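Local atomic coordinates of ORF 37 (Human herpesvirus 8 type M, PDB entry 3FHD), a protein that cuts single- and double-stranded DNA as an endonuclease and exonuclease, processing non-linear or branched viral DNA intermediates to promote production of packaged unit-length genomes. Residues R137-T148 with C224-Q234; S241-K249 with F258-I267. All coordinates share one frame; numbering follows the deposited sequence.

Contact 1: residues R137-T148 with C224-Q234; sequences RHHICCLVERAT and CLDYGFMQSPQ
At the edge of the Arg146 guanidinium, NH1 donates to Asp226 O at 2.9 Å, in the carbonyl plane, while NE and NH1 together grip the carboxylate of neighbouring Glu145 side-on, one nitrogen to each oxygen. Arg137 likewise works through its edge, NE reaching Pro233 O at 2.7 Å almost in the guanidinium plane and NH2 reaching Gln234 OE1 at 3.0 Å, with the amide nearly coplanar (16°). On one face of the Tyr227 ring lies Cys224 SG, offset toward the rim. Glu145 OE2 is held twice, by Arg146 NH1 on its syn side and by Gly228 N at 2.8 Å on the anti side, tilted out of the carboxylate plane, in an almost straight bond. With CG anti to the backbone N and the chain bent at chi2 (-84°), OE2 reaches this amide, while CG lies alongside Met230 CG at 3.5 Å. Here helix 134-147 lies against the chain that enters and leaves strand 230-231, an outer strand of a small three-stranded mixed sheet within the PD-(D/E)XK nuclease. Thr148 OG1 donates back to Val144 O and accepts from Phe229 N at 2.9 Å in a nearly straight bond. The backbones come close enough here for a CA-H...O contact, Gly228 CA to Glu145 O at 3.2 Å. Midway, one water donates to Cys141 O and Phe229 O and accepts from Gln231 N and NE2; the Gln231 amide is held further by Asn89 and Arg85. Cys141 SG packs on Pro233 CB at 3.9 Å.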
# COMPACT_ATOMS: atom_id res chain seq x y z
N ARG A 137 4.31 9.28 -18.89
CA ARG A 137 4.10 8.05 -18.15
C ARG A 137 3.51 8.39 -16.77
O ARG A 137 2.57 7.75 -16.29
CB ARG A 137 5.41 7.26 -18.03
CG ARG A 137 5.86 6.62 -19.34
CD ARG A 137 6.95 5.52 -19.12
NE ARG A 137 8.15 6.07 -18.49
CZ ARG A 137 9.14 6.70 -19.10
NH1 ARG A 137 9.13 6.91 -20.42
NH2 ARG A 137 10.17 7.14 -18.38
N HIS A 138 4.08 9.42 -16.15
CA HIS A 138 3.57 9.95 -14.88
C HIS A 138 2.09 10.32 -14.97
O HIS A 138 1.27 9.99 -14.08
CB HIS A 138 4.38 11.18 -14.46
CG HIS A 138 3.94 11.77 -13.15
ND1 HIS A 138 3.70 13.11 -12.98
CD2 HIS A 138 3.68 11.19 -11.95
CE1 HIS A 138 3.31 13.34 -11.74
NE2 HIS A 138 3.29 12.19 -11.10
N HIS A 139 1.74 11.03 -16.04
CA HIS A 139 0.34 11.40 -16.25
C HIS A 139 -0.59 10.18 -16.38
O HIS A 139 -1.62 10.13 -15.71
CB HIS A 139 0.17 12.36 -17.44
CG HIS A 139 -1.23 12.84 -17.58
ND1 HIS A 139 -1.70 13.96 -16.93
CD2 HIS A 139 -2.28 12.35 -18.28
CE1 HIS A 139 -2.97 14.16 -17.25
NE2 HIS A 139 -3.34 13.18 -18.06
N ILE A 140 -0.20 9.18 -17.16
CA ILE A 140 -0.95 7.92 -17.26
C ILE A 140 -1.13 7.23 -15.88
O ILE A 140 -2.25 6.83 -15.49
CB ILE A 140 -0.33 6.97 -18.33
CG1 ILE A 140 -0.56 7.50 -19.79
CG2 ILE A 140 -0.81 5.53 -18.14
CD1 ILE A 140 -2.00 7.62 -20.19
N CYS A 141 -0.05 7.11 -15.12
CA CYS A 141 -0.10 6.46 -13.82
C CYS A 141 -1.03 7.18 -12.84
O CYS A 141 -1.76 6.55 -12.05
CB CYS A 141 1.32 6.31 -13.28
SG CYS A 141 2.30 5.12 -14.24
N CYS A 142 -1.03 8.51 -12.92
CA CYS A 142 -1.93 9.33 -12.12
C CYS A 142 -3.40 9.12 -12.52
O CYS A 142 -4.28 9.12 -11.65
CB CYS A 142 -1.58 10.81 -12.27
SG CYS A 142 -0.09 11.27 -11.36
N LEU A 143 -3.65 8.97 -13.82
CA LEU A 143 -5.02 8.74 -14.29
C LEU A 143 -5.54 7.37 -13.87
O LEU A 143 -6.70 7.23 -13.47
CB LEU A 143 -5.10 8.91 -15.81
CG LEU A 143 -5.09 10.33 -16.40
CD1 LEU A 143 -5.10 10.14 -17.91
CD2 LEU A 143 -6.24 11.27 -15.94
N VAL A 144 -4.65 6.38 -13.92
CA VAL A 144 -4.94 5.00 -13.44
C VAL A 144 -5.25 4.96 -11.93
O VAL A 144 -6.20 4.27 -11.49
CB VAL A 144 -3.82 4.01 -13.85
CG1 VAL A 144 -4.01 2.66 -13.14
CG2 VAL A 144 -3.81 3.85 -15.41
N GLU A 145 -4.44 5.67 -11.14
CA GLU A 145 -4.71 5.85 -9.71
C GLU A 145 -6.11 6.39 -9.46
O GLU A 145 -6.84 5.83 -8.64
CB GLU A 145 -3.63 6.77 -9.04
CG GLU A 145 -3.81 6.89 -7.51
CD GLU A 145 -4.82 7.98 -7.07
OE1 GLU A 145 -4.96 9.02 -7.75
OE2 GLU A 145 -5.50 7.79 -6.03
N ARG A 146 -6.47 7.49 -10.13
CA ARG A 146 -7.80 8.10 -9.98
C ARG A 146 -8.92 7.12 -10.39
O ARG A 146 -9.93 7.04 -9.70
CB ARG A 146 -7.88 9.43 -10.74
CG ARG A 146 -7.12 10.60 -10.04
CD ARG A 146 -7.80 11.09 -8.74
NE ARG A 146 -7.40 10.26 -7.59
CZ ARG A 146 -7.99 10.24 -6.40
NH1 ARG A 146 -7.53 9.42 -5.46
NH2 ARG A 146 -9.02 11.03 -6.11
N ALA A 147 -8.70 6.37 -11.46
CA ALA A 147 -9.67 5.38 -11.96
C ALA A 147 -9.90 4.19 -11.01
O ALA A 147 -10.86 3.42 -11.18
CB ALA A 147 -9.22 4.87 -13.30
N THR A 148 -8.99 3.99 -10.05
CA THR A 148 -9.01 2.84 -9.15
C THR A 148 -9.06 3.19 -7.66
O THR A 148 -8.72 2.37 -6.81
CB THR A 148 -7.81 1.86 -9.43
OG1 THR A 148 -6.51 2.51 -9.19
CG2 THR A 148 -7.91 1.29 -10.86
N CYS A 224 -6.49 12.94 2.14
CA CYS A 224 -7.07 12.02 1.21
C CYS A 224 -7.27 10.69 1.91
O CYS A 224 -6.33 10.13 2.51
CB CYS A 224 -6.18 11.87 -0.03
SG CYS A 224 -6.92 10.80 -1.28
N LEU A 225 -8.52 10.22 1.83
CA LEU A 225 -8.92 8.97 2.42
C LEU A 225 -8.97 7.83 1.40
O LEU A 225 -8.90 6.68 1.79
CB LEU A 225 -10.28 9.11 3.14
N ASP A 226 -9.12 8.15 0.10
CA ASP A 226 -9.22 7.10 -0.93
C ASP A 226 -8.20 7.25 -2.08
O ASP A 226 -8.31 8.14 -2.92
CB ASP A 226 -10.66 7.00 -1.49
CG ASP A 226 -11.69 6.76 -0.39
OD1 ASP A 226 -11.63 5.70 0.27
OD2 ASP A 226 -12.54 7.65 -0.17
N TYR A 227 -7.21 6.36 -2.08
CA TYR A 227 -6.12 6.29 -3.07
C TYR A 227 -6.26 5.03 -3.89
O TYR A 227 -6.46 3.97 -3.32
CB TYR A 227 -4.79 6.16 -2.33
CG TYR A 227 -4.32 7.47 -1.81
CD1 TYR A 227 -3.68 8.35 -2.65
CD2 TYR A 227 -4.56 7.86 -0.50
CE1 TYR A 227 -3.25 9.56 -2.23
CE2 TYR A 227 -4.12 9.11 -0.05
CZ TYR A 227 -3.47 9.94 -0.94
OH TYR A 227 -2.99 11.20 -0.61
N GLY A 228 -6.04 5.14 -5.21
CA GLY A 228 -6.04 4.00 -6.10
C GLY A 228 -4.65 3.35 -6.15
O GLY A 228 -3.84 3.50 -5.23
N PHE A 229 -4.39 2.63 -7.22
CA PHE A 229 -3.14 1.93 -7.34
C PHE A 229 -2.14 2.78 -8.17
O PHE A 229 -2.43 3.15 -9.30
CB PHE A 229 -3.34 0.60 -8.06
CG PHE A 229 -2.15 -0.31 -7.95
CD1 PHE A 229 -1.67 -0.70 -6.69
CD2 PHE A 229 -1.49 -0.74 -9.08
CE1 PHE A 229 -0.53 -1.57 -6.58
CE2 PHE A 229 -0.39 -1.57 -8.99
CZ PHE A 229 0.10 -1.97 -7.75
N MET A 230 -1.00 3.10 -7.56
CA MET A 230 0.01 3.95 -8.17
C MET A 230 1.15 3.09 -8.68
O MET A 230 2.01 2.69 -7.89
CB MET A 230 0.55 4.92 -7.12
CG MET A 230 -0.51 5.96 -6.77
SD MET A 230 -0.24 7.03 -5.35
CE MET A 230 0.69 6.02 -4.26
N GLN A 231 1.18 2.85 -10.00
CA GLN A 231 2.27 2.13 -10.63
C GLN A 231 3.51 3.09 -10.68
O GLN A 231 3.33 4.33 -10.75
CB GLN A 231 1.86 1.75 -12.06
CG GLN A 231 0.58 0.90 -12.13
CD GLN A 231 0.02 0.80 -13.55
OE1 GLN A 231 0.29 -0.17 -14.28
NE2 GLN A 231 -0.77 1.81 -13.95
N SER A 232 4.72 2.55 -10.64
CA SER A 232 5.92 3.33 -10.94
C SER A 232 6.01 3.74 -12.42
O SER A 232 6.13 2.88 -13.29
CB SER A 232 7.22 2.58 -10.55
OG SER A 232 8.35 3.20 -11.19
N PRO A 233 5.98 5.06 -12.73
CA PRO A 233 6.10 5.44 -14.15
C PRO A 233 7.51 5.25 -14.70
O PRO A 233 7.69 5.23 -15.92
CB PRO A 233 5.71 6.93 -14.15
CG PRO A 233 6.03 7.40 -12.72
CD PRO A 233 5.75 6.22 -11.84
N GLN A 234 8.51 5.12 -13.83
CA GLN A 234 9.88 5.03 -14.30
C GLN A 234 10.30 3.61 -14.64
O GLN A 234 11.10 3.42 -15.53
CB GLN A 234 10.84 5.64 -13.28
CG GLN A 234 10.69 7.17 -13.10
CD GLN A 234 11.01 7.94 -14.37
OE1 GLN A 234 10.38 7.74 -15.42
NE2 GLN A 234 11.98 8.83 -14.28
O HOH W 1 -0.94 3.92 -11.57

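Contact 2: residues S241-K249 with F258-I267; sequences SLDFAANVK and FDPNCKVYEI. With MG (magnesium ion), chain E; SO4 (sulfate ion), chain B.
Asp243 OD2 is shared by the magnesium ion, 2.4 Å away, and by Ile267 N, which donates to its anti lone pair at 2.7 Å. Glu266 OE2 and Ile267 O also bind the metal. The two carboxylates stand 60° apart in plane, with Asp243 OD2 and Glu266 OE2 only 3.0 Å from each other; the cation probably offsets their repulsion. Bent at chi2 (54°), Glu266 swings its carboxylate back to the metal, and Lys268 and Gln402 hold its oxygens. Further along, Phe244 and Ala246 pair with Tyr265 and Lys263 in antiparallel register, Tyr265 N donating to Phe244 O at 2.9 Å. The Phe244 ring turns its edge to the Tyr265 face in an offset edge-to-face pair, planes at 62°. Leu242 CD1 meets Phe258 CE1 at 3.7 Å and its CD2 touches Val264 CG1; beyond the corners at Ala246-Asn247 and Pro260-Asn261, Val248 and Phe258 form a non-hydrogen-bonded antiparallel pair, Val248 CG2 lying 3.5 Å from Phe258 CD1. An aspartate just ahead of one strand and a glutamate on the neighbouring strand, gathered with a main-chain carbonyl round magnesium, mark the PD-(D/E)XK nucleases: Asp243 is the first acidic residue and Glu266-Ile267-Lys268 the (D/E)XK element.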
# COMPACT_ATOMS: atom_id res chain seq x y z
N SER A 241 -0.69 0.99 -3.20
CA SER A 241 -1.82 1.86 -2.89
C SER A 241 -1.55 2.38 -1.46
O SER A 241 -0.86 1.71 -0.67
CB SER A 241 -3.18 1.15 -2.99
OG SER A 241 -3.21 0.05 -2.12
N LEU A 242 -2.03 3.57 -1.14
CA LEU A 242 -1.84 4.09 0.18
C LEU A 242 -3.13 4.01 0.97
O LEU A 242 -4.21 4.07 0.40
CB LEU A 242 -1.39 5.54 0.10
CG LEU A 242 -0.12 5.89 -0.73
CD1 LEU A 242 0.10 7.39 -0.74
CD2 LEU A 242 1.14 5.18 -0.20
N ASP A 243 -3.02 3.92 2.29
CA ASP A 243 -4.24 3.90 3.11
C ASP A 243 -4.76 5.32 3.35
O ASP A 243 -5.95 5.58 3.19
CB ASP A 243 -3.99 3.21 4.46
CG ASP A 243 -3.61 1.75 4.32
OD1 ASP A 243 -3.79 1.18 3.23
OD2 ASP A 243 -3.14 1.16 5.29
N PHE A 244 -3.88 6.23 3.77
CA PHE A 244 -4.27 7.60 4.16
C PHE A 244 -3.10 8.56 4.04
O PHE A 244 -1.97 8.17 4.34
CB PHE A 244 -4.72 7.56 5.63
CG PHE A 244 -5.10 8.91 6.18
CD1 PHE A 244 -6.35 9.46 5.93
CD2 PHE A 244 -4.20 9.63 6.95
CE1 PHE A 244 -6.68 10.75 6.47
CE2 PHE A 244 -4.52 10.90 7.46
CZ PHE A 244 -5.76 11.45 7.23
N ALA A 245 -3.36 9.82 3.65
CA ALA A 245 -2.33 10.85 3.67
C ALA A 245 -2.93 12.19 4.07
O ALA A 245 -4.08 12.52 3.72
CB ALA A 245 -1.63 10.96 2.33
N ALA A 246 -2.14 12.94 4.82
CA ALA A 246 -2.52 14.31 5.19
C ALA A 246 -1.66 15.30 4.39
O ALA A 246 -0.50 15.01 4.07
CB ALA A 246 -2.35 14.50 6.71
N ASN A 247 -2.23 16.45 4.04
CA ASN A 247 -1.61 17.41 3.06
C ASN A 247 -1.46 16.90 1.61
O ASN A 247 -0.41 17.07 0.98
CB ASN A 247 -0.23 17.90 3.54
CG ASN A 247 -0.30 18.71 4.83
OD1 ASN A 247 0.01 19.91 4.84
ND2 ASN A 247 -0.68 18.07 5.92
N VAL A 248 -2.49 16.24 1.09
CA VAL A 248 -2.47 15.71 -0.27
C VAL A 248 -3.80 16.10 -0.88
O VAL A 248 -4.83 16.01 -0.23
CB VAL A 248 -2.29 14.16 -0.36
CG1 VAL A 248 -2.23 13.68 -1.84
CG2 VAL A 248 -1.03 13.73 0.37
N LYS A 249 -3.74 16.55 -2.14
CA LYS A 249 -4.90 17.14 -2.82
C LYS A 249 -5.00 16.72 -4.30
O LYS A 249 -4.06 16.16 -4.85
CB LYS A 249 -4.86 18.68 -2.71
CG LYS A 249 -3.46 19.25 -2.64
CD LYS A 249 -3.49 20.75 -2.56
CE LYS A 249 -2.23 21.33 -3.19
NZ LYS A 249 -2.48 22.70 -3.74
N PHE A 258 0.80 15.37 -4.12
CA PHE A 258 1.47 15.19 -2.85
C PHE A 258 2.32 16.44 -2.52
O PHE A 258 3.23 16.81 -3.27
CB PHE A 258 2.39 13.97 -2.92
CG PHE A 258 1.67 12.65 -3.05
CD1 PHE A 258 1.07 12.05 -1.94
CD2 PHE A 258 1.63 11.99 -4.27
CE1 PHE A 258 0.41 10.82 -2.04
CE2 PHE A 258 0.96 10.73 -4.38
CZ PHE A 258 0.36 10.16 -3.25
N ASP A 259 2.01 17.12 -1.42
CA ASP A 259 2.88 18.18 -0.90
C ASP A 259 4.24 17.55 -0.55
O ASP A 259 4.28 16.45 0.02
CB ASP A 259 2.26 18.82 0.34
CG ASP A 259 2.97 20.08 0.78
OD1 ASP A 259 3.11 21.01 -0.05
OD2 ASP A 259 3.37 20.17 1.97
N PRO A 260 5.36 18.24 -0.87
CA PRO A 260 6.67 17.76 -0.42
C PRO A 260 6.75 17.48 1.10
O PRO A 260 7.63 16.74 1.52
CB PRO A 260 7.63 18.91 -0.79
CG PRO A 260 6.76 20.07 -1.13
CD PRO A 260 5.49 19.48 -1.66
N ASN A 261 5.83 18.03 1.89
CA ASN A 261 5.76 17.76 3.32
C ASN A 261 4.45 17.05 3.78
O ASN A 261 3.95 17.28 4.89
CB ASN A 261 5.92 19.07 4.08
CG ASN A 261 7.32 19.68 3.92
OD1 ASN A 261 8.33 19.02 4.17
ND2 ASN A 261 7.38 20.94 3.49
N CYS A 262 3.90 16.21 2.92
CA CYS A 262 2.70 15.44 3.29
C CYS A 262 3.07 14.40 4.36
O CYS A 262 4.25 14.15 4.61
CB CYS A 262 2.10 14.78 2.05
SG CYS A 262 3.20 13.64 1.27
N LYS A 263 2.06 13.85 5.03
CA LYS A 263 2.28 12.81 6.04
C LYS A 263 1.57 11.56 5.55
O LYS A 263 0.38 11.59 5.28
CB LYS A 263 1.75 13.23 7.40
CG LYS A 263 2.53 14.38 8.08
CD LYS A 263 1.97 14.68 9.48
CE LYS A 263 2.81 15.70 10.25
NZ LYS A 263 4.23 15.24 10.40
N VAL A 264 2.31 10.48 5.39
CA VAL A 264 1.71 9.26 4.80
C VAL A 264 1.54 8.18 5.89
O VAL A 264 2.51 7.86 6.60
CB VAL A 264 2.53 8.76 3.55
CG1 VAL A 264 1.94 7.46 3.00
CG2 VAL A 264 2.58 9.88 2.47
N TYR A 265 0.34 7.58 6.00
CA TYR A 265 0.09 6.54 7.02
C TYR A 265 -0.34 5.18 6.44
O TYR A 265 -1.24 5.11 5.59
CB TYR A 265 -1.01 6.98 8.02
CG TYR A 265 -0.77 8.26 8.81
CD1 TYR A 265 -0.56 8.22 10.19
CD2 TYR A 265 -0.82 9.51 8.18
CE1 TYR A 265 -0.37 9.42 10.91
CE2 TYR A 265 -0.65 10.69 8.88
CZ TYR A 265 -0.42 10.64 10.25
OH TYR A 265 -0.22 11.81 10.94
N GLU A 266 0.36 4.12 6.84
CA GLU A 266 -0.06 2.75 6.60
C GLU A 266 -0.85 2.27 7.84
O GLU A 266 -0.33 2.29 8.94
CB GLU A 266 1.17 1.88 6.34
CG GLU A 266 0.91 0.38 6.22
CD GLU A 266 -0.16 0.00 5.18
OE1 GLU A 266 -0.22 0.55 4.04
OE2 GLU A 266 -0.93 -0.92 5.50
N ILE A 267 -2.09 1.83 7.64
CA ILE A 267 -2.99 1.50 8.76
C ILE A 267 -2.99 -0.02 9.00
O ILE A 267 -3.08 -0.78 8.06
CB ILE A 267 -4.42 2.03 8.48
CG1 ILE A 267 -4.44 3.55 8.59
CG2 ILE A 267 -5.49 1.38 9.43
CD1 ILE A 267 -5.58 4.20 7.87
MG MG E . -3.28 -1.20 5.73
S SO4 B . -0.37 -2.49 -1.63
O1 SO4 B . 0.11 -3.82 -1.97
O2 SO4 B . -0.62 -2.42 -0.19
O3 SO4 B . 0.68 -1.57 -2.02
O4 SO4 B . -1.52 -2.17 -2.44
O HOH W 2 -0.28 3.78 3.27
O HOH W 3 -2.43 -1.87 3.11

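In the fold
Both contacts are largely buried, yet they join different elements. Contact 1 sets a helix against an irregular loop and a short strand, with side chains and one water gripping backbone groups; contact 2 is strand against strand, held mainly by antiparallel backbone pairing, interrupted at the corners, and ending at the metal. Charge is used differently: neighbouring arginine and glutamate of the helix pair with each other in contact 1, whereas two acidic groups converge on magnesium in contact 2. The segments meet where Cys224 N lies 2.9 Å from Ala245 O, probably hydrogen-bonded, and where Tyr227 packs on Ala245 and Val248. Helix 394-412 touches both, through Tyr409 in contact 1 and Gln402 in contact 2.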